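Long-range contacts in heme oxygenase 1 (Synechocystis sp., PDB 1WE1), which binds heme and probably opens its ring with O2 and reducing equivalents to give biliverdin IXalpha, CO and free iron, probably for photosynthetic antenna chromophores: residues A[41-46]-A[202-206]; A[50-54]-A[75-80]; A[123-127]-A[195-199]. All coordinates share one frame. Residue numbers count along the deposited sequence, not the author numbering.

Interaction 1 (A[41-46]-A[202-206]); sequences KLVGNL and MFNEL. With HEM (protoporphyrin IX containing Fe), chain H.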
loop_
_atom_site.group_PDB
_atom_site.type_symbol
_atom_site.label_atom_id
_atom_site.label_comp_id
_atom_site.label_asym_id
_atom_site.label_seq_id
_atom_site.Cartn_x
_atom_site.Cartn_y
_atom_site.Cartn_z
ATOM N N LYS A 41 -0.198 8.902 10.362
ATOM C CA LYS A 41 0.396 9.662 9.278
ATOM C C LYS A 41 0.629 8.782 8.056
ATOM O O LYS A 41 0.596 9.255 6.914
ATOM C CB LYS A 41 1.701 10.309 9.754
ATOM C CG LYS A 41 1.484 11.289 10.907
ATOM C CD LYS A 41 2.675 12.222 11.151
ATOM C CE LYS A 41 2.285 13.330 12.138
ATOM N NZ LYS A 41 3.217 14.500 12.169
ATOM N N LEU A 42 0.853 7.494 8.301
ATOM C CA LEU A 42 1.057 6.541 7.223
ATOM C C LEU A 42 -0.260 6.418 6.469
ATOM O O LEU A 42 -0.294 6.442 5.239
ATOM C CB LEU A 42 1.455 5.184 7.786
ATOM C CG LEU A 42 1.837 4.146 6.735
ATOM C CD1 LEU A 42 3.086 4.622 6.015
ATOM C CD2 LEU A 42 2.079 2.795 7.402
ATOM N N VAL A 43 -1.347 6.303 7.224
ATOM C CA VAL A 43 -2.679 6.193 6.645
ATOM C C VAL A 43 -2.982 7.415 5.794
ATOM O O VAL A 43 -3.567 7.298 4.723
ATOM C CB VAL A 43 -3.744 6.059 7.754
ATOM C CG1 VAL A 43 -5.160 6.094 7.156
ATOM C CG2 VAL A 43 -3.519 4.752 8.520
ATOM N N GLY A 44 -2.589 8.587 6.281
ATOM C CA GLY A 44 -2.810 9.809 5.528
ATOM C C GLY A 44 -2.069 9.726 4.203
ATOM O O GLY A 44 -2.625 10.049 3.152
ATOM N N ASN A 45 -0.817 9.279 4.229
ATOM C CA ASN A 45 -0.070 9.165 2.983
ATOM C C ASN A 45 -0.702 8.165 1.998
ATOM O O ASN A 45 -1.022 8.527 0.859
ATOM C CB ASN A 45 1.379 8.785 3.256
ATOM C CG ASN A 45 2.225 9.980 3.669
ATOM O OD1 ASN A 45 1.926 11.133 3.331
ATOM N ND2 ASN A 45 3.303 9.707 4.383
ATOM N N LEU A 46 -0.897 6.920 2.424
ATOM C CA LEU A 46 -1.495 5.933 1.534
ATOM C C LEU A 46 -2.800 6.471 0.969
ATOM O O LEU A 46 -3.140 6.220 -0.181
ATOM C CB LEU A 46 -1.744 4.620 2.273
ATOM C CG LEU A 46 -0.451 3.988 2.776
ATOM C CD1 LEU A 46 -0.740 2.647 3.424
ATOM C CD2 LEU A 46 0.497 3.818 1.608
ATOM N N MET A 202 8.501 6.153 3.191
ATOM C CA MET A 202 7.443 6.692 4.036
ATOM C C MET A 202 7.612 6.147 5.466
ATOM O O MET A 202 7.436 6.880 6.446
ATOM C CB MET A 202 6.068 6.314 3.487
ATOM C CG MET A 202 5.698 7.054 2.216
ATOM S SD MET A 202 3.987 6.803 1.643
ATOM C CE MET A 202 3.997 5.039 1.282
ATOM N N PHE A 203 7.967 4.866 5.575
ATOM C CA PHE A 203 8.163 4.223 6.874
ATOM C C PHE A 203 9.318 4.861 7.632
ATOM O O PHE A 203 9.210 5.147 8.829
ATOM C CB PHE A 203 8.471 2.733 6.724
ATOM C CG PHE A 203 7.387 1.935 6.061
ATOM C CD1 PHE A 203 6.057 2.338 6.118
ATOM C CD2 PHE A 203 7.699 0.732 5.423
ATOM C CE1 PHE A 203 5.046 1.550 5.548
ATOM C CE2 PHE A 203 6.702 -0.071 4.847
ATOM C CZ PHE A 203 5.371 0.335 4.909
ATOM N N ASN A 204 10.434 5.061 6.940
ATOM C CA ASN A 204 11.605 5.672 7.559
ATOM C C ASN A 204 11.305 7.088 8.082
ATOM O O ASN A 204 11.873 7.512 9.091
ATOM C CB ASN A 204 12.773 5.705 6.569
ATOM C CG ASN A 204 13.413 4.346 6.386
ATOM O OD1 ASN A 204 13.677 3.636 7.363
ATOM N ND2 ASN A 204 13.679 3.974 5.134
ATOM N N GLU A 205 10.412 7.803 7.397
ATOM C CA GLU A 205 10.019 9.151 7.807
ATOM C C GLU A 205 9.365 9.121 9.187
ATOM O O GLU A 205 9.324 10.128 9.895
ATOM C CB GLU A 205 9.004 9.747 6.832
ATOM C CG GLU A 205 9.575 10.512 5.676
ATOM C CD GLU A 205 8.480 11.066 4.782
ATOM O OE1 GLU A 205 8.781 11.911 3.911
ATOM O OE2 GLU A 205 7.311 10.645 4.944
ATOM N N LEU A 206 8.844 7.964 9.565
ATOM C CA LEU A 206 8.176 7.866 10.839
ATOM C C LEU A 206 9.043 7.349 11.958
ATOM O O LEU A 206 8.597 7.305 13.093
ATOM C CB LEU A 206 6.931 6.996 10.701
ATOM C CG LEU A 206 5.638 7.672 10.238
ATOM C CD1 LEU A 206 5.920 9.004 9.546
ATOM C CD2 LEU A 206 4.897 6.722 9.328
HETATM C CHA HEM H . 3.215 -10.711 -0.215
HETATM C CHB HEM H . 3.716 -5.964 -0.995
HETATM C CHC HEM H . 5.412 -5.569 3.536
HETATM C CHD HEM H . 3.431 -9.816 4.563
HETATM C C1A HEM H . 3.324 -9.485 -0.905
HETATM C C2A HEM H . 3.159 -9.278 -2.336
HETATM C C3A HEM H . 3.350 -7.943 -2.563
HETATM C C4A HEM H . 3.562 -7.329 -1.244
HETATM C CMA HEM H . 3.332 -7.200 -3.864
HETATM C CAA HEM H . 2.783 -10.343 -3.354
HETATM C CBA HEM H . 3.924 -11.304 -3.768
HETATM C CGA HEM H . 3.555 -12.274 -4.734
HETATM O O1A HEM H . 3.921 -12.027 -5.950
HETATM O O2A HEM H . 2.909 -13.306 -4.462
HETATM C C1B HEM H . 4.268 -5.425 0.179
HETATM C C2B HEM H . 4.743 -4.050 0.322
HETATM C C3B HEM H . 5.166 -3.920 1.613
HETATM C C4B HEM H . 5.021 -5.240 2.225
HETATM C CMB HEM H . 4.713 -3.019 -0.778
HETATM C CAB HEM H . 5.642 -2.680 2.345
HETATM C CBB HEM H . 6.961 -2.078 1.791
HETATM C C1C HEM H . 4.952 -6.648 4.247
HETATM C C2C HEM H . 5.026 -6.811 5.692
HETATM C C3C HEM H . 4.684 -8.094 5.923
HETATM C C4C HEM H . 4.113 -8.614 4.701
HETATM C CMC HEM H . 5.412 -5.717 6.669
HETATM C CAC HEM H . 4.877 -8.884 7.219
HETATM C CBC HEM H . 3.631 -8.756 8.140
HETATM C C1D HEM H . 3.165 -10.463 3.331
HETATM C C2D HEM H . 2.656 -11.828 3.215
HETATM C C3D HEM H . 2.552 -12.063 1.882
HETATM C C4D HEM H . 3.056 -10.855 1.182
HETATM C CMD HEM H . 2.363 -12.696 4.396
HETATM C CAD HEM H . 2.045 -13.280 1.146
HETATM C CBD HEM H . 3.223 -14.261 0.710
HETATM C CGD HEM H . 2.805 -15.251 -0.212
HETATM O O1D HEM H . 2.024 -14.941 -1.188
HETATM O O2D HEM H . 3.199 -16.446 -0.090
HETATM N NA HEM H . 3.587 -8.298 -0.264
HETATM N NB HEM H . 4.434 -6.136 1.346
HETATM N NC HEM H . 4.339 -7.764 3.650
HETATM N ND HEM H . 3.357 -9.888 2.077
HETATM FE FE HEM H . 3.938 -8.038 1.694
HETATM O O HOH W 1 2.220 -7.520 1.848
#
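Leu42 is the bump that helix 36-59 pushes against the C-terminal end of helix 182-205. Its side chain leans across to a hollow walled by Met202, Phe203 and Leu206: CD1 of Leu42 lies 4.3 Å from CB of Met202 and 3.7 Å from CE1 of Phe203, while CB of Leu42 lies 4.1 Å from CD2 of Leu206. Leu42 CD1 meets the edge of the Phe203 ring, near its plane, so Leu42 flanks the ring rather than covering it. The fit is reciprocal. Met202, extended at chi2, reaches back across Asn45 to Leu46, with SD of Met202 3.7 Å from CB of Asn45 and CE of Met202 3.7 Å from CD2 of Leu46. These interlocked apolar side chains join two long helices of the all-alpha heme oxygenase fold, through segments 156 residues apart in sequence, beside one end of the heme pocket. Phe203 belongs to that pocket: its CB points away from helix 36-59, and its CE2 touches the vinyl carbon CBB of the heme at 3.7 Å. The same ring thus borders the interhelix core and the cofactor. Packing here is apolar; the polar ends beside it are engaged elsewhere, as Asn45 OD1 accepts the backbone N of Ser99 and Glu205 bonds Ser99 OG and Ala101 N. ND2 of Asn45 stays 4.2 Å from OE2 of Glu205. Toward the edge of the contact the fit loosens, with CB of Lys41 4.4 Å from CD1 of Leu206, and the lysine chain then leads away from helix 182-205.

Interaction 2 (A[50-54]-A[75-80]); sequences YSAME and NRKQSL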
loop_
_atom_site.group_PDB
_atom_site.type_symbol
_atom_site.label_atom_id
_atom_site.label_comp_id
_atom_site.label_asym_id
_atom_site.label_seq_id
_atom_site.Cartn_x
_atom_site.Cartn_y
_atom_site.Cartn_z
ATOM N N TYR A 50 -3.304 6.067 -2.981
ATOM C CA TYR A 50 -4.393 5.285 -3.560
ATOM C C TYR A 50 -5.343 6.170 -4.328
ATOM O O TYR A 50 -5.868 5.765 -5.352
ATOM C CB TYR A 50 -5.154 4.519 -2.486
ATOM C CG TYR A 50 -4.456 3.255 -2.064
ATOM C CD1 TYR A 50 -4.679 2.043 -2.739
ATOM C CD2 TYR A 50 -3.562 3.258 -0.993
ATOM C CE1 TYR A 50 -4.022 0.866 -2.343
ATOM C CE2 TYR A 50 -2.906 2.088 -0.592
ATOM C CZ TYR A 50 -3.142 0.904 -1.264
ATOM O OH TYR A 50 -2.516 -0.237 -0.835
ATOM N N SER A 51 -5.565 7.388 -3.847
ATOM C CA SER A 51 -6.461 8.288 -4.561
ATOM C C SER A 51 -5.914 8.483 -5.966
ATOM O O SER A 51 -6.632 8.280 -6.946
ATOM C CB SER A 51 -6.570 9.642 -3.858
ATOM O OG SER A 51 -7.263 9.513 -2.630
ATOM N N ALA A 52 -4.639 8.865 -6.048
ATOM C CA ALA A 52 -3.956 9.097 -7.324
ATOM C C ALA A 52 -4.067 7.890 -8.253
ATOM O O ALA A 52 -4.509 8.001 -9.391
ATOM C CB ALA A 52 -2.488 9.415 -7.078
ATOM N N MET A 53 -3.668 6.736 -7.737
ATOM C CA MET A 53 -3.691 5.486 -8.476
ATOM C C MET A 53 -5.086 5.076 -8.945
ATOM O O MET A 53 -5.269 4.708 -10.095
ATOM C CB MET A 53 -3.072 4.406 -7.595
ATOM C CG MET A 53 -3.006 3.019 -8.162
ATOM S SD MET A 53 -1.841 2.068 -7.155
ATOM C CE MET A 53 -2.455 2.384 -5.467
ATOM N N GLU A 54 -6.076 5.150 -8.065
ATOM C CA GLU A 54 -7.437 4.761 -8.433
ATOM C C GLU A 54 -8.111 5.707 -9.427
ATOM O O GLU A 54 -8.958 5.288 -10.220
ATOM C CB GLU A 54 -8.284 4.597 -7.172
ATOM C CG GLU A 54 -8.206 3.186 -6.616
ATOM C CD GLU A 54 -8.154 3.128 -5.106
ATOM O OE1 GLU A 54 -9.030 3.729 -4.446
ATOM O OE2 GLU A 54 -7.233 2.468 -4.581
ATOM N N ASN A 75 -10.249 -1.059 -5.004
ATOM C CA ASN A 75 -10.206 0.325 -4.512
ATOM C C ASN A 75 -10.177 0.508 -2.980
ATOM O O ASN A 75 -11.093 0.109 -2.258
ATOM C CB ASN A 75 -11.354 1.143 -5.133
ATOM C CG ASN A 75 -11.148 1.393 -6.634
ATOM O OD1 ASN A 75 -11.932 2.089 -7.278
ATOM N ND2 ASN A 75 -10.093 0.817 -7.188
ATOM N N ARG A 76 -9.099 1.120 -2.501
ATOM C CA ARG A 76 -8.898 1.354 -1.075
ATOM C C ARG A 76 -9.202 2.794 -0.623
ATOM O O ARG A 76 -9.313 3.051 0.570
ATOM C CB ARG A 76 -7.442 1.026 -0.684
ATOM C CG ARG A 76 -6.982 -0.425 -0.861
ATOM C CD ARG A 76 -7.757 -1.416 0.018
ATOM N NE ARG A 76 -9.133 -1.575 -0.442
ATOM C CZ ARG A 76 -10.106 -2.144 0.263
ATOM N NH1 ARG A 76 -9.866 -2.617 1.481
ATOM N NH2 ARG A 76 -11.327 -2.235 -0.246
ATOM N N LYS A 77 -9.346 3.732 -1.551
ATOM C CA LYS A 77 -9.566 5.115 -1.143
ATOM C C LYS A 77 -10.636 5.326 -0.063
ATOM O O LYS A 77 -10.346 5.887 0.999
ATOM C CB LYS A 77 -9.884 5.998 -2.347
ATOM C CG LYS A 77 -9.891 7.464 -1.971
ATOM C CD LYS A 77 -10.484 8.317 -3.065
ATOM C CE LYS A 77 -10.501 9.784 -2.656
ATOM N NZ LYS A 77 -11.140 10.595 -3.737
ATOM N N GLN A 78 -11.862 4.883 -0.338
ATOM C CA GLN A 78 -12.970 5.032 0.605
ATOM C C GLN A 78 -12.712 4.391 1.976
ATOM O O GLN A 78 -12.953 5.015 3.011
ATOM C CB GLN A 78 -14.256 4.451 0.008
ATOM C CG GLN A 78 -14.755 5.151 -1.258
ATOM C CD GLN A 78 -13.736 5.132 -2.400
ATOM O OE1 GLN A 78 -12.995 4.152 -2.589
ATOM N NE2 GLN A 78 -13.709 6.212 -3.179
ATOM N N SER A 79 -12.231 3.153 1.988
ATOM C CA SER A 79 -11.962 2.469 3.247
ATOM C C SER A 79 -10.913 3.237 4.039
ATOM O O SER A 79 -10.964 3.288 5.267
ATOM C CB SER A 79 -11.481 1.030 2.995
ATOM O OG SER A 79 -10.120 0.981 2.588
ATOM N N LEU A 80 -9.970 3.843 3.323
ATOM C CA LEU A 80 -8.899 4.618 3.933
ATOM C C LEU A 80 -9.463 5.937 4.484
ATOM O O LEU A 80 -8.940 6.498 5.460
ATOM C CB LEU A 80 -7.813 4.873 2.888
ATOM C CG LEU A 80 -6.337 4.568 3.184
ATOM C CD1 LEU A 80 -6.161 3.404 4.134
ATOM C CD2 LEU A 80 -5.653 4.279 1.865
HETATM O O HOH W 2 -11.225 4.638 -5.272
#
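Residues 50-54 are a turn and more from within helix 36-59, whereas 75-80 come out of a loop and enter helix 77-88 at Lys77. The backbones pass in opposite order: the CA atoms of Ser51 and Lys77 are 5.6 Å apart, those of Glu54 and Asn75 6.5 Å. So close an approach brings the loop's amide groups within range of Glu54, whose side chain points at them. Lys77 N donates to Glu54 OE1 at 2.9 Å, and Arg76 N donates to Glu54 OE2 at 3.1 Å, both with nearly straight angles. The carboxylate has further partners: Tyr128 OH bonds OE2, and water 2 donates to Glu54 OE1 at 2.5 Å and to Gln78 OE1 at 3.3 Å. One turn back, Tyr50 faces the aliphatic part of Arg76. CB of Arg76 sits over the ring, 3.9 Å from the Tyr50 centroid, in a CH-pi contact, and CD2 of Tyr50 meets CD2 of Leu80 at 3.7 Å. The guanidinium turns away from this helix, where its NH2 bonds Asn75 O at 3.1 Å, its NE reaches Leu74 O, and Phe158 gives it a cation-pi partner. Next to Tyr50 in sequence, Ser51 has its OG, bonded to Tyr47 O, 3.2 Å from CE of Lys77. The first NH groups of a helix lack carbonyl partners four residues back; in this all-alpha heme oxygenase fold a carboxylate from a neighbouring helix accepts those of Arg76, the last loop residue, and Lys77, the first helical one.

Interaction 3 (A[123-127]-A[195-199]); sequences HSYTR and AFAMN. With HEM (protoporphyrin IX containing Fe), chain H.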
loop_
_atom_site.group_PDB
_atom_site.type_symbol
_atom_site.label_atom_id
_atom_site.label_comp_id
_atom_site.label_asym_id
_atom_site.label_seq_id
_atom_site.Cartn_x
_atom_site.Cartn_y
_atom_site.Cartn_z
ATOM N N HIS A 123 2.564 -0.667 -9.934
ATOM C CA HIS A 123 2.000 0.015 -8.782
ATOM C C HIS A 123 0.778 -0.712 -8.246
ATOM O O HIS A 123 0.619 -0.849 -7.030
ATOM C CB HIS A 123 1.670 1.455 -9.157
ATOM C CG HIS A 123 2.869 2.344 -9.152
ATOM N ND1 HIS A 123 3.567 2.632 -8.000
ATOM C CD2 HIS A 123 3.547 2.937 -10.161
ATOM C CE1 HIS A 123 4.627 3.361 -8.299
ATOM N NE2 HIS A 123 4.639 3.559 -9.604
ATOM N N SER A 124 -0.079 -1.177 -9.153
ATOM C CA SER A 124 -1.261 -1.938 -8.770
ATOM C C SER A 124 -0.765 -3.210 -8.082
ATOM O O SER A 124 -1.290 -3.627 -7.047
ATOM C CB SER A 124 -2.082 -2.306 -10.011
ATOM O OG SER A 124 -3.050 -3.312 -9.733
ATOM N N TYR A 125 0.268 -3.817 -8.657
ATOM C CA TYR A 125 0.810 -5.035 -8.098
ATOM C C TYR A 125 1.343 -4.767 -6.704
ATOM O O TYR A 125 0.880 -5.375 -5.741
ATOM C CB TYR A 125 1.929 -5.606 -8.991
ATOM C CG TYR A 125 2.744 -6.702 -8.322
ATOM C CD1 TYR A 125 2.192 -7.964 -8.062
ATOM C CD2 TYR A 125 4.046 -6.449 -7.877
ATOM C CE1 TYR A 125 2.918 -8.940 -7.367
ATOM C CE2 TYR A 125 4.775 -7.411 -7.184
ATOM C CZ TYR A 125 4.206 -8.645 -6.931
ATOM O OH TYR A 125 4.927 -9.568 -6.218
ATOM N N THR A 126 2.300 -3.851 -6.591
ATOM C CA THR A 126 2.912 -3.538 -5.300
ATOM C C THR A 126 1.947 -3.242 -4.150
ATOM O O THR A 126 2.167 -3.697 -3.041
ATOM C CB THR A 126 3.911 -2.382 -5.434
ATOM O OG1 THR A 126 4.938 -2.762 -6.358
ATOM C CG2 THR A 126 4.557 -2.080 -4.098
ATOM N N ARG A 127 0.873 -2.504 -4.408
ATOM C CA ARG A 127 -0.085 -2.211 -3.342
ATOM C C ARG A 127 -1.174 -3.280 -3.194
ATOM O O ARG A 127 -1.181 -4.047 -2.228
ATOM C CB ARG A 127 -0.732 -0.834 -3.556
ATOM C CG ARG A 127 0.185 0.362 -3.244
ATOM C CD ARG A 127 0.992 0.158 -1.954
ATOM N NE ARG A 127 0.151 -0.222 -0.817
ATOM C CZ ARG A 127 0.594 -0.422 0.425
ATOM N NH1 ARG A 127 1.882 -0.286 0.715
ATOM N NH2 ARG A 127 -0.258 -0.749 1.388
ATOM N N ALA A 195 8.603 1.214 -6.478
ATOM C CA ALA A 195 7.481 1.464 -5.586
ATOM C C ALA A 195 7.795 0.970 -4.181
ATOM O O ALA A 195 7.514 1.656 -3.206
ATOM C CB ALA A 195 6.226 0.787 -6.112
ATOM N N PHE A 196 8.379 -0.216 -4.072
ATOM C CA PHE A 196 8.721 -0.733 -2.759
ATOM C C PHE A 196 9.577 0.293 -2.020
ATOM O O PHE A 196 9.328 0.598 -0.855
ATOM C CB PHE A 196 9.513 -2.039 -2.858
ATOM C CG PHE A 196 8.675 -3.270 -2.761
ATOM C CD1 PHE A 196 7.945 -3.725 -3.857
ATOM C CD2 PHE A 196 8.625 -3.999 -1.579
ATOM C CE1 PHE A 196 7.183 -4.888 -3.770
ATOM C CE2 PHE A 196 7.863 -5.161 -1.487
ATOM C CZ PHE A 196 7.143 -5.603 -2.587
ATOM N N ALA A 197 10.590 0.815 -2.704
ATOM C CA ALA A 197 11.480 1.783 -2.094
ATOM C C ALA A 197 10.691 3.002 -1.629
ATOM O O ALA A 197 10.986 3.572 -0.583
ATOM C CB ALA A 197 12.557 2.193 -3.076
ATOM N N MET A 198 9.686 3.397 -2.398
ATOM C CA MET A 198 8.880 4.551 -2.032
ATOM C C MET A 198 8.024 4.313 -0.780
ATOM O O MET A 198 7.730 5.242 -0.029
ATOM C CB MET A 198 8.011 4.963 -3.210
ATOM C CG MET A 198 8.841 5.494 -4.348
ATOM S SD MET A 198 7.881 6.171 -5.696
ATOM C CE MET A 198 7.636 4.686 -6.722
ATOM N N ASN A 199 7.629 3.065 -0.564
ATOM C CA ASN A 199 6.851 2.719 0.611
ATOM C C ASN A 199 7.816 2.758 1.780
ATOM O O ASN A 199 7.523 3.310 2.838
ATOM C CB ASN A 199 6.261 1.316 0.461
ATOM C CG ASN A 199 5.017 1.310 -0.377
ATOM O OD1 ASN A 199 3.942 1.625 0.107
ATOM N ND2 ASN A 199 5.155 0.980 -1.649
HETATM C CHA HEM H . 3.215 -10.711 -0.215
HETATM C CHB HEM H . 3.716 -5.964 -0.995
HETATM C CHC HEM H . 5.412 -5.569 3.536
HETATM C CHD HEM H . 3.431 -9.816 4.563
HETATM C C1A HEM H . 3.324 -9.485 -0.905
HETATM C C2A HEM H . 3.159 -9.278 -2.336
HETATM C C3A HEM H . 3.350 -7.943 -2.563
HETATM C C4A HEM H . 3.562 -7.329 -1.244
HETATM C CMA HEM H . 3.332 -7.200 -3.864
HETATM C CAA HEM H . 2.783 -10.343 -3.354
HETATM C CBA HEM H . 3.924 -11.304 -3.768
HETATM C CGA HEM H . 3.555 -12.274 -4.734
HETATM O O1A HEM H . 3.921 -12.027 -5.950
HETATM O O2A HEM H . 2.909 -13.306 -4.462
HETATM C C1B HEM H . 4.268 -5.425 0.179
HETATM C C2B HEM H . 4.743 -4.050 0.322
HETATM C C3B HEM H . 5.166 -3.920 1.613
HETATM C C4B HEM H . 5.021 -5.240 2.225
HETATM C CMB HEM H . 4.713 -3.019 -0.778
HETATM C CAB HEM H . 5.642 -2.680 2.345
HETATM C CBB HEM H . 6.961 -2.078 1.791
HETATM C C1C HEM H . 4.952 -6.648 4.247
HETATM C C2C HEM H . 5.026 -6.811 5.692
HETATM C C3C HEM H . 4.684 -8.094 5.923
HETATM C C4C HEM H . 4.113 -8.614 4.701
HETATM C CMC HEM H . 5.412 -5.717 6.669
HETATM C CAC HEM H . 4.877 -8.884 7.219
HETATM C CBC HEM H . 3.631 -8.756 8.140
HETATM C C1D HEM H . 3.165 -10.463 3.331
HETATM C C2D HEM H . 2.656 -11.828 3.215
HETATM C C3D HEM H . 2.552 -12.063 1.882
HETATM C C4D HEM H . 3.056 -10.855 1.182
HETATM C CMD HEM H . 2.363 -12.696 4.396
HETATM C CAD HEM H . 2.045 -13.280 1.146
HETATM C CBD HEM H . 3.223 -14.261 0.710
HETATM C CGD HEM H . 2.805 -15.251 -0.212
HETATM O O1D HEM H . 2.024 -14.941 -1.188
HETATM O O2D HEM H . 3.199 -16.446 -0.090
HETATM N NA HEM H . 3.587 -8.298 -0.264
HETATM N NB HEM H . 4.434 -6.136 1.346
HETATM N NC HEM H . 4.339 -7.764 3.650
HETATM N ND HEM H . 3.357 -9.888 2.077
HETATM FE FE HEM H . 3.938 -8.038 1.694
HETATM O O HOH W 1 2.220 -7.520 1.848
#
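In the all-alpha heme oxygenase fold the heme lies between helices, and here segments 123-127 of helix 120-146 and 195-199 of helix 182-205 cross at -48°, their axes 10.4 Å apart, beside the cofactor. Ala195 opens the contact: its CB lies 3.7 Å from CE1 of His123 and 3.8 Å from OG1 of Thr126, which is hydrogen-bonded to Ala122 O; the CA atoms of His123 and Ala195, 6.5 Å apart, are the nearest pair. Phe196 follows, its CD1 3.8 Å from CG2 of Thr126. The heme methyl CMB lies over one face of the Phe196 ring, whose CE2 is 3.8 Å from C2B of the porphyrin; the ring also comes near His17, the axial ligand of the iron; water 1 lies 1.8 Å from FE. The other helix meets the cofactor as well. O of Thr126 is 3.4 Å from heme CHB, in a wider pi-type turn at 125-127, and Tyr125 has the methyl CMA over one ring face while its OH donates to the propionate oxygen O1A at 2.7 Å. Further along, CE of Met198 meets the edge of the His123 ring, 3.6 Å from CE1, while His123 NE2 bonds Glu191. Asn199 closes the run. Its CB touches the vinyl carbon CBB of heme at 3.7 Å, and its ND2 returns to Ala195 O at 2.9 Å and also bonds Tyr105. Across the interface, Arg127, which bonds Tyr50 and forms a salt bridge with Asp131, extends NH1 to 2.9 Å from OD1 of Asn199, a weak, bent hydrogen bond.

Interactions 1 and 3 both use helix 182-205 and both touch the heme, through Phe203 in the first and Tyr125, Thr126, Phe196 and Asn199 in the second; their centres are about 13 Å apart. Interaction 2 shares helix 36-59 with interaction 1, and the two meet where CD2 of Leu80 lies 3.7 Å from C of Leu46. Interaction 2 has no direct place at the heme, the Tyr50 side chain staying about 8 Å from it, but Tyr50 OH lies 2.7 Å from Arg127 NE, a probable hydrogen bond to interaction 3. Met53 adds packing there, its SD 3.8 Å from O of His123. Along the chain, interactions 2 and 3 follow one another inside the loop closed by interaction 1.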